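Local coordinates for protein exonuclease VapC9 (Pyrobaculum aerophilum, PDB 1V8P) that degrades single-stranded DNA slowly as an exonuclease and is probably the magnesium-dependent ribonuclease toxin of a type II toxin-antitoxin system, at residues W47-I61 with K88-P100. The protein carries 1 engineered substitution. Residues are numbered along the deposited sequence; the frame is centred on the assembly and turned at random.
Sequences WIKHREKLAILHLTI and KVLSSFKVLEDPP
Ile56 is gripped through its backbone by Lys94 and Leu96: its N donates to Lys94 O (2.9 Å), and its O accepts from Leu96 N (3.0 Å). A weak bond from Lys94 N to Leu54 O extends this parallel ladder, which pairs Ala55 with Lys94 and Ile56 with Val95. Beyond the strands, Arg51 NE donates to a lone pair of Ser92 O (3.1 Å); the oxygen lies 26° out of the guanidinium plane and the bond is bent. A water also bridges Ser92 O and Arg51 O.

In the parallel sheet of this PIN domain, strand 94-95 is the outermost within the chain. Strand 54-56 lies between it and strand 30-32, which leads to Asp33, a predicted magnesium ligand.

The apolar contacts gather on two faces. On one, Phe93 lies among Trp47, Leu54 and Ile56. The Trp47 and Phe93 rings meet obliquely, planes at 48° and centroids 5.0 Å apart. With chi1 at 58°, Ile56 sends CG2 to Phe93 CD2 and CG1 to Val95 CG2; Leu90 CD2 is a further neighbour of its CD1. On the other face, Ala55 CB meets Leu96 CD2 (3.8 Å).

Past the C-terminal ends of the two strands, Val95 CG1 sits over the His58 ring, 3.6 Å from its centroid, a CH-pi contact. Asp98 OD2 lies at the ring edge, 3.2 Å from His58 CD2, but bonds Tyr62 OH of the second subunit. Asp98 OD1 bonds His58 ND1 of that subunit, and His58 ND1 bonds Asp98 OD1 there in return. The two His58 rings stack.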
ATOM      1  N   TRP C  47     -18.594  15.458  19.789  1.00 49.03           N
ATOM      2  CA  TRP C  47     -19.403  14.319  19.364  1.00 46.86           C
ATOM      3  C   TRP C  47     -19.626  13.209  20.400  1.00 47.42           C
ATOM      4  O   TRP C  47     -20.513  12.365  20.225  1.00 46.66           O
ATOM      5  CB  TRP C  47     -18.818  13.701  18.085  1.00 44.31           C
ATOM      6  CG  TRP C  47     -17.381  13.266  18.197  1.00 42.22           C
ATOM      7  CD1 TRP C  47     -16.267  14.000  17.878  1.00 42.03           C
ATOM      8  CD2 TRP C  47     -16.902  12.008  18.685  1.00 40.19           C
ATOM      9  NE1 TRP C  47     -15.126  13.274  18.141  1.00 39.73           N
ATOM     10  CE2 TRP C  47     -15.486  12.049  18.635  1.00 40.23           C
ATOM     11  CE3 TRP C  47     -17.530  10.848  19.160  1.00 40.53           C
ATOM     12  CZ2 TRP C  47     -14.689  10.974  19.044  1.00 39.85           C
ATOM     13  CZ3 TRP C  47     -16.738   9.776  19.569  1.00 40.31           C
ATOM     14  CH2 TRP C  47     -15.328   9.850  19.507  1.00 39.95           C
ATOM     15  N   ILE C  48     -18.844  13.211  21.475  1.00 46.96           N
ATOM     16  CA  ILE C  48     -18.978  12.185  22.498  1.00 47.31           C
ATOM     17  C   ILE C  48     -20.428  11.946  22.936  1.00 48.50           C
ATOM     18  O   ILE C  48     -20.871  10.799  23.020  1.00 48.83           O
ATOM     19  CB  ILE C  48     -18.109  12.520  23.735  1.00 48.18           C
ATOM     20  CG1 ILE C  48     -18.059  11.321  24.686  1.00 47.67           C
ATOM     21  CG2 ILE C  48     -18.666  13.729  24.460  1.00 48.53           C
ATOM     22  CD1 ILE C  48     -17.546  10.036  24.043  1.00 47.77           C
ATOM     23  N   LYS C  49     -21.180  13.014  23.193  1.00 49.33           N
ATOM     24  CA  LYS C  49     -22.571  12.866  23.623  1.00 49.53           C
ATOM     25  C   LYS C  49     -23.516  12.449  22.505  1.00 49.81           C
ATOM     26  O   LYS C  49     -24.729  12.411  22.701  1.00 50.40           O
ATOM     27  CB  LYS C  49     -23.083  14.164  24.243  1.00 50.82           C
ATOM     28  CG  LYS C  49     -22.424  14.532  25.551  1.00 53.40           C
ATOM     29  CD  LYS C  49     -23.251  15.575  26.298  1.00 56.33           C
ATOM     30  CE  LYS C  49     -22.563  16.035  27.577  1.00 57.40           C
ATOM     31  NZ  LYS C  49     -21.278  16.742  27.276  1.00 57.58           N
ATOM     32  N   HIS C  50     -22.960  12.152  21.331  1.00 49.84           N
ATOM     33  CA  HIS C  50     -23.759  11.726  20.180  1.00 48.98           C
ATOM     34  C   HIS C  50     -23.304  10.334  19.749  1.00 49.22           C
ATOM     35  O   HIS C  50     -23.875   9.730  18.840  1.00 50.44           O
ATOM     36  CB  HIS C  50     -23.578  12.698  19.008  1.00 49.31           C
ATOM     37  CG  HIS C  50     -24.183  14.050  19.231  1.00 48.72           C
ATOM     38  ND1 HIS C  50     -25.539  14.288  19.133  1.00 49.18           N
ATOM     39  CD2 HIS C  50     -23.617  15.237  19.552  1.00 48.75           C
ATOM     40  CE1 HIS C  50     -25.781  15.563  19.382  1.00 48.02           C
ATOM     41  NE2 HIS C  50     -24.631  16.161  19.641  1.00 48.59           N
ATOM     42  N   ARG C  51     -22.275   9.829  20.418  1.00 48.28           N
ATOM     43  CA  ARG C  51     -21.709   8.525  20.100  1.00 48.60           C
ATOM     44  C   ARG C  51     -22.681   7.437  19.649  1.00 47.52           C
ATOM     45  O   ARG C  51     -22.351   6.660  18.758  1.00 47.95           O
ATOM     46  CB  ARG C  51     -20.896   7.990  21.287  1.00 49.06           C
ATOM     47  CG  ARG C  51     -21.731   7.556  22.473  1.00 51.77           C
ATOM     48  CD  ARG C  51     -20.841   7.223  23.656  1.00 55.26           C
ATOM     49  NE  ARG C  51     -20.151   5.954  23.477  1.00 56.82           N
ATOM     50  CZ  ARG C  51     -20.451   4.854  24.160  1.00 59.42           C
ATOM     51  NH1 ARG C  51     -21.428   4.890  25.056  1.00 60.66           N
ATOM     52  NH2 ARG C  51     -19.782   3.719  23.957  1.00 59.25           N
ATOM     53  N   GLU C  52     -23.868   7.359  20.241  1.00 46.62           N
ATOM     54  CA  GLU C  52     -24.773   6.295  19.828  1.00 47.80           C
ATOM     55  C   GLU C  52     -25.177   6.453  18.361  1.00 47.23           C
ATOM     56  O   GLU C  52     -25.681   5.519  17.731  1.00 47.43           O
ATOM     57  CB  GLU C  52     -26.015   6.232  20.733  1.00 49.79           C
ATOM     58  CG  GLU C  52     -27.157   7.205  20.425  1.00 53.67           C
ATOM     59  CD  GLU C  52     -26.884   8.624  20.888  1.00 56.13           C
ATOM     60  OE1 GLU C  52     -25.986   8.803  21.750  1.00 57.32           O
ATOM     61  OE2 GLU C  52     -27.578   9.552  20.399  1.00 55.96           O
ATOM     62  N   LYS C  53     -24.922   7.636  17.814  1.00 45.86           N
ATOM     63  CA  LYS C  53     -25.259   7.911  16.430  1.00 44.42           C
ATOM     64  C   LYS C  53     -24.181   7.498  15.430  1.00 42.32           C
ATOM     65  O   LYS C  53     -24.470   7.325  14.245  1.00 40.61           O
ATOM     66  CB  LYS C  53     -25.594   9.396  16.272  1.00 44.68           C
ATOM     67  CG  LYS C  53     -27.035   9.699  16.622  1.00 46.63           C
ATOM     68  CD  LYS C  53     -27.447  11.142  16.359  1.00 47.51           C
ATOM     69  CE  LYS C  53     -26.993  12.059  17.476  1.00 48.03           C
ATOM     70  NZ  LYS C  53     -27.959  13.176  17.706  1.00 48.72           N
ATOM     71  N   LEU C  54     -22.953   7.320  15.914  1.00 40.59           N
ATOM     72  CA  LEU C  54     -21.836   6.939  15.046  1.00 38.16           C
ATOM     73  C   LEU C  54     -21.414   5.485  15.141  1.00 35.68           C
ATOM     74  O   LEU C  54     -21.478   4.872  16.195  1.00 35.31           O
ATOM     75  CB  LEU C  54     -20.599   7.792  15.335  1.00 38.92           C
ATOM     76  CG  LEU C  54     -20.706   9.304  15.511  1.00 40.36           C
ATOM     77  CD1 LEU C  54     -21.750   9.882  14.557  1.00 39.58           C
ATOM     78  CD2 LEU C  54     -21.055   9.591  16.968  1.00 41.42           C
ATOM     79  N   ALA C  55     -20.962   4.949  14.014  1.00 34.75           N
ATOM     80  CA  ALA C  55     -20.484   3.577  13.950  1.00 33.63           C
ATOM     81  C   ALA C  55     -19.276   3.467  13.013  1.00 31.94           C
ATOM     82  O   ALA C  55     -18.987   4.374  12.241  1.00 31.72           O
ATOM     83  CB  ALA C  55     -21.596   2.661  13.484  1.00 33.50           C
ATOM     84  N   ILE C  56     -18.579   2.342  13.111  1.00 30.69           N
ATOM     85  CA  ILE C  56     -17.405   2.034  12.302  1.00 27.85           C
ATOM     86  C   ILE C  56     -17.545   0.580  11.925  1.00 27.87           C
ATOM     87  O   ILE C  56     -18.471  -0.100  12.361  1.00 30.82           O
ATOM     88  CB  ILE C  56     -16.072   2.142  13.102  1.00 28.83           C
ATOM     89  CG1 ILE C  56     -16.130   1.200  14.313  1.00 29.03           C
ATOM     90  CG2 ILE C  56     -15.783   3.586  13.484  1.00 26.27           C
ATOM     91  CD1 ILE C  56     -15.014   1.377  15.303  1.00 32.28           C
ATOM     92  N   LEU C  57     -16.620   0.101  11.113  1.00 28.14           N
ATOM     93  CA  LEU C  57     -16.622  -1.291  10.718  1.00 28.50           C
ATOM     94  C   LEU C  57     -15.437  -1.893  11.482  1.00 30.37           C
ATOM     95  O   LEU C  57     -14.632  -1.153  12.046  1.00 31.37           O
ATOM     96  CB  LEU C  57     -16.389  -1.409   9.210  1.00 27.42           C
ATOM     97  CG  LEU C  57     -17.323  -0.722   8.213  1.00 25.53           C
ATOM     98  CD1 LEU C  57     -16.916  -1.122   6.791  1.00 25.26           C
ATOM     99  CD2 LEU C  57     -18.741  -1.135   8.454  1.00 26.84           C
ATOM    100  N   HIS C  58     -15.310  -3.212  11.527  1.00 30.65           N
ATOM    101  CA  HIS C  58     -14.157  -3.783  12.216  1.00 31.55           C
ATOM    102  C   HIS C  58     -12.900  -3.264  11.503  1.00 32.81           C
ATOM    103  O   HIS C  58     -11.900  -2.912  12.144  1.00 33.66           O
ATOM    104  CB  HIS C  58     -14.178  -5.311  12.142  1.00 31.52           C
ATOM    105  CG  HIS C  58     -15.184  -5.955  13.040  1.00 33.62           C
ATOM    106  ND1 HIS C  58     -15.031  -6.022  14.412  1.00 34.01           N
ATOM    107  CD2 HIS C  58     -16.359  -6.568  12.762  1.00 32.26           C
ATOM    108  CE1 HIS C  58     -16.069  -6.648  14.938  1.00 32.87           C
ATOM    109  NE2 HIS C  58     -16.889  -6.990  13.958  1.00 34.03           N
ATOM    110  N   LEU C  59     -12.963  -3.224  10.173  1.00 31.99           N
ATOM    111  CA  LEU C  59     -11.849  -2.760   9.343  1.00 30.66           C
ATOM    112  C   LEU C  59     -11.286  -1.426   9.831  1.00 30.22           C
ATOM    113  O   LEU C  59     -10.099  -1.170   9.726  1.00 30.36           O
ATOM    114  CB  LEU C  59     -12.318  -2.582   7.899  1.00 30.65           C
ATOM    115  CG  LEU C  59     -11.409  -2.560   6.655  1.00 31.13           C
ATOM    116  CD1 LEU C  59     -11.913  -1.483   5.727  1.00 27.44           C
ATOM    117  CD2 LEU C  59      -9.962  -2.303   6.995  1.00 31.55           C
ATOM    118  N   THR C  60     -12.153  -0.574  10.361  1.00 30.06           N
ATOM    119  CA  THR C  60     -11.741   0.735  10.829  1.00 29.09           C
ATOM    120  C   THR C  60     -10.657   0.665  11.898  1.00 30.84           C
ATOM    121  O   THR C  60      -9.735   1.475  11.909  1.00 31.37           O
ATOM    122  CB  THR C  60     -12.948   1.513  11.376  1.00 28.95           C
ATOM    123  OG1 THR C  60     -13.958   1.580  10.364  1.00 27.54           O
ATOM    124  CG2 THR C  60     -12.545   2.931  11.782  1.00 28.38           C
ATOM    125  N   ILE C  61     -10.778  -0.304  12.799  1.00 32.13           N
ATOM    126  CA  ILE C  61      -9.822  -0.490  13.880  1.00 32.82           C
ATOM    127  C   ILE C  61      -8.416  -0.669  13.333  1.00 31.46           C
ATOM    128  O   ILE C  61      -7.480  -0.006  13.773  1.00 33.28           O
ATOM    129  CB  ILE C  61     -10.226  -1.720  14.734  1.00 34.73           C
ATOM    130  CG1 ILE C  61     -11.539  -1.419  15.466  1.00 35.42           C
ATOM    131  CG2 ILE C  61      -9.107  -2.095  15.698  1.00 34.48           C
ATOM    132  CD1 ILE C  61     -12.343  -2.653  15.850  1.00 35.75           C
ATOM    133  N   LYS C  88      -9.215   4.488  23.077  1.00 38.03           N
ATOM    134  CA  LYS C  88     -10.400   4.948  23.803  1.00 39.22           C
ATOM    135  C   LYS C  88     -11.402   5.526  22.817  1.00 37.34           C
ATOM    136  O   LYS C  88     -12.597   5.248  22.890  1.00 37.47           O
ATOM    137  CB  LYS C  88     -10.023   6.010  24.861  1.00 41.14           C
ATOM    138  CG  LYS C  88      -8.960   5.560  25.851  1.00 42.90           C
ATOM    139  CD  LYS C  88      -9.323   5.931  27.279  1.00 46.62           C
ATOM    140  CE  LYS C  88      -8.251   5.504  28.280  1.00 47.54           C
ATOM    141  NZ  LYS C  88      -7.029   6.353  28.144  1.00 51.14           N
ATOM    142  N   VAL C  89     -10.900   6.339  21.900  1.00 36.81           N
ATOM    143  CA  VAL C  89     -11.731   6.941  20.871  1.00 34.93           C
ATOM    144  C   VAL C  89     -12.468   5.839  20.111  1.00 34.29           C
ATOM    145  O   VAL C  89     -13.667   5.932  19.897  1.00 34.17           O
ATOM    146  CB  VAL C  89     -10.881   7.743  19.894  1.00 34.18           C
ATOM    147  CG1 VAL C  89     -11.723   8.177  18.713  1.00 34.57           C
ATOM    148  CG2 VAL C  89     -10.276   8.946  20.610  1.00 33.43           C
ATOM    149  N   LEU C  90     -11.758   4.789  19.722  1.00 34.58           N
ATOM    150  CA  LEU C  90     -12.395   3.704  18.986  1.00 35.72           C
ATOM    151  C   LEU C  90     -13.408   2.940  19.814  1.00 35.00           C
ATOM    152  O   LEU C  90     -14.389   2.433  19.281  1.00 35.84           O
ATOM    153  CB  LEU C  90     -11.352   2.719  18.445  1.00 33.98           C
ATOM    154  CG  LEU C  90     -10.557   3.180  17.229  1.00 35.76           C
ATOM    155  CD1 LEU C  90      -9.453   2.176  16.922  1.00 37.20           C
ATOM    156  CD2 LEU C  90     -11.492   3.319  16.039  1.00 34.33           C
ATOM    157  N   SER C  91     -13.178   2.848  21.115  1.00 34.47           N
ATOM    158  CA  SER C  91     -14.096   2.108  21.966  1.00 34.98           C
ATOM    159  C   SER C  91     -15.466   2.780  22.046  1.00 36.01           C
ATOM    160  O   SER C  91     -16.461   2.134  22.360  1.00 35.32           O
ATOM    161  CB  SER C  91     -13.509   1.967  23.370  1.00 35.13           C
ATOM    162  OG  SER C  91     -13.502   3.206  24.055  1.00 34.70           O
ATOM    163  N   SER C  92     -15.514   4.077  21.748  1.00 37.33           N
ATOM    164  CA  SER C  92     -16.759   4.840  21.808  1.00 38.60           C
ATOM    165  C   SER C  92     -17.765   4.558  20.698  1.00 39.17           C
ATOM    166  O   SER C  92     -18.932   4.928  20.816  1.00 40.42           O
ATOM    167  CB  SER C  92     -16.452   6.337  21.807  1.00 38.50           C
ATOM    168  OG  SER C  92     -15.543   6.668  22.841  1.00 40.55           O
ATOM    169  N   PHE C  93     -17.320   3.899  19.632  1.00 38.85           N
ATOM    170  CA  PHE C  93     -18.172   3.619  18.485  1.00 36.68           C
ATOM    171  C   PHE C  93     -18.794   2.256  18.436  1.00 36.94           C
ATOM    172  O   PHE C  93     -18.220   1.293  18.921  1.00 37.64           O
ATOM    173  CB  PHE C  93     -17.390   3.808  17.188  1.00 36.38           C
ATOM    174  CG  PHE C  93     -16.953   5.216  16.940  1.00 35.40           C
ATOM    175  CD1 PHE C  93     -15.998   5.815  17.745  1.00 35.48           C
ATOM    176  CD2 PHE C  93     -17.492   5.945  15.886  1.00 35.29           C
ATOM    177  CE1 PHE C  93     -15.581   7.123  17.504  1.00 35.76           C
ATOM    178  CE2 PHE C  93     -17.084   7.246  15.641  1.00 35.06           C
ATOM    179  CZ  PHE C  93     -16.128   7.835  16.450  1.00 35.49           C
ATOM    180  N   LYS C  94     -19.967   2.193  17.814  1.00 37.54           N
ATOM    181  CA  LYS C  94     -20.702   0.953  17.625  1.00 37.91           C
ATOM    182  C   LYS C  94     -20.009   0.326  16.419  1.00 36.94           C
ATOM    183  O   LYS C  94     -19.638   1.030  15.487  1.00 37.65           O
ATOM    184  CB  LYS C  94     -22.165   1.257  17.279  1.00 41.55           C
ATOM    185  CG  LYS C  94     -23.178   0.197  17.702  1.00 46.00           C
ATOM    186  CD  LYS C  94     -23.014  -1.143  16.974  1.00 48.06           C
ATOM    187  CE  LYS C  94     -24.117  -2.138  17.383  1.00 49.50           C
ATOM    188  NZ  LYS C  94     -24.008  -3.463  16.696  1.00 50.79           N
ATOM    189  N   VAL C  95     -19.825  -0.985  16.430  1.00 34.80           N
ATOM    190  CA  VAL C  95     -19.167  -1.653  15.326  1.00 33.05           C
ATOM    191  C   VAL C  95     -20.186  -2.480  14.565  1.00 34.65           C
ATOM    192  O   VAL C  95     -20.862  -3.322  15.144  1.00 35.31           O
ATOM    193  CB  VAL C  95     -18.031  -2.564  15.845  1.00 32.45           C
ATOM    194  CG1 VAL C  95     -17.275  -3.204  14.695  1.00 29.79           C
ATOM    195  CG2 VAL C  95     -17.093  -1.744  16.710  1.00 31.10           C
ATOM    196  N   LEU C  96     -20.298  -2.234  13.264  1.00 34.75           N
ATOM    197  CA  LEU C  96     -21.243  -2.970  12.441  1.00 35.92           C
ATOM    198  C   LEU C  96     -20.649  -4.294  12.008  1.00 35.35           C
ATOM    199  O   LEU C  96     -19.459  -4.531  12.178  1.00 34.27           O
ATOM    200  CB  LEU C  96     -21.626  -2.145  11.208  1.00 36.72           C
ATOM    201  CG  LEU C  96     -22.029  -0.717  11.585  1.00 37.98           C
ATOM    202  CD1 LEU C  96     -22.534   0.023  10.364  1.00 38.33           C
ATOM    203  CD2 LEU C  96     -23.088  -0.769  12.675  1.00 37.54           C
ATOM    204  N   GLU C  97     -21.491  -5.154  11.449  1.00 36.02           N
ATOM    205  CA  GLU C  97     -21.054  -6.465  10.980  1.00 37.00           C
ATOM    206  C   GLU C  97     -20.291  -6.318   9.689  1.00 35.90           C
ATOM    207  O   GLU C  97     -20.450  -5.341   8.972  1.00 38.45           O
ATOM    208  CB  GLU C  97     -22.252  -7.380  10.706  1.00 39.09           C
ATOM    209  CG  GLU C  97     -23.179  -7.642  11.880  1.00 44.71           C
ATOM    210  CD  GLU C  97     -24.201  -8.741  11.574  1.00 47.57           C
ATOM    211  OE1 GLU C  97     -24.778  -8.753  10.455  1.00 48.45           O
ATOM    212  OE2 GLU C  97     -24.432  -9.596  12.457  1.00 50.22           O
ATOM    213  N   ASP C  98     -19.478  -7.299   9.368  1.00 34.88           N
ATOM    214  CA  ASP C  98     -18.747  -7.241   8.118  1.00 36.63           C
ATOM    215  C   ASP C  98     -19.708  -7.449   6.959  1.00 37.21           C
ATOM    216  O   ASP C  98     -20.643  -8.236   7.044  1.00 37.49           O
ATOM    217  CB  ASP C  98     -17.661  -8.314   8.083  1.00 36.11           C
ATOM    218  CG  ASP C  98     -16.655  -8.149   9.203  1.00 36.37           C
ATOM    219  OD1 ASP C  98     -16.152  -9.178   9.689  1.00 38.75           O
ATOM    220  OD2 ASP C  98     -16.375  -6.993   9.593  1.00 36.03           O
ATOM    221  N   PRO C  99     -19.500  -6.713   5.865  1.00 37.05           N
ATOM    222  CA  PRO C  99     -20.310  -6.772   4.642  1.00 37.46           C
ATOM    223  C   PRO C  99     -20.014  -8.045   3.849  1.00 37.35           C
ATOM    224  O   PRO C  99     -19.020  -8.711   4.084  1.00 38.19           O
ATOM    225  CB  PRO C  99     -19.851  -5.541   3.864  1.00 36.88           C
ATOM    226  CG  PRO C  99     -19.301  -4.639   4.921  1.00 38.25           C
ATOM    227  CD  PRO C  99     -18.594  -5.555   5.846  1.00 36.56           C
ATOM    228  N   PRO C 100     -20.885  -8.400   2.899  1.00 38.05           N
ATOM    229  CA  PRO C 100     -20.675  -9.596   2.074  1.00 38.40           C
ATOM    230  C   PRO C 100     -19.487  -9.293   1.172  1.00 38.48           C
ATOM    231  O   PRO C 100     -19.467  -8.258   0.517  1.00 39.32           O
ATOM    232  CB  PRO C 100     -21.968  -9.688   1.265  1.00 37.87           C
ATOM    233  CG  PRO C 100     -22.964  -9.036   2.134  1.00 37.84           C
ATOM    234  CD  PRO C 100     -22.227  -7.843   2.670  1.00 38.07           C
TER
HETATM  235  O   HOH W   1     -21.634   4.392  19.755  1.00 37.95           O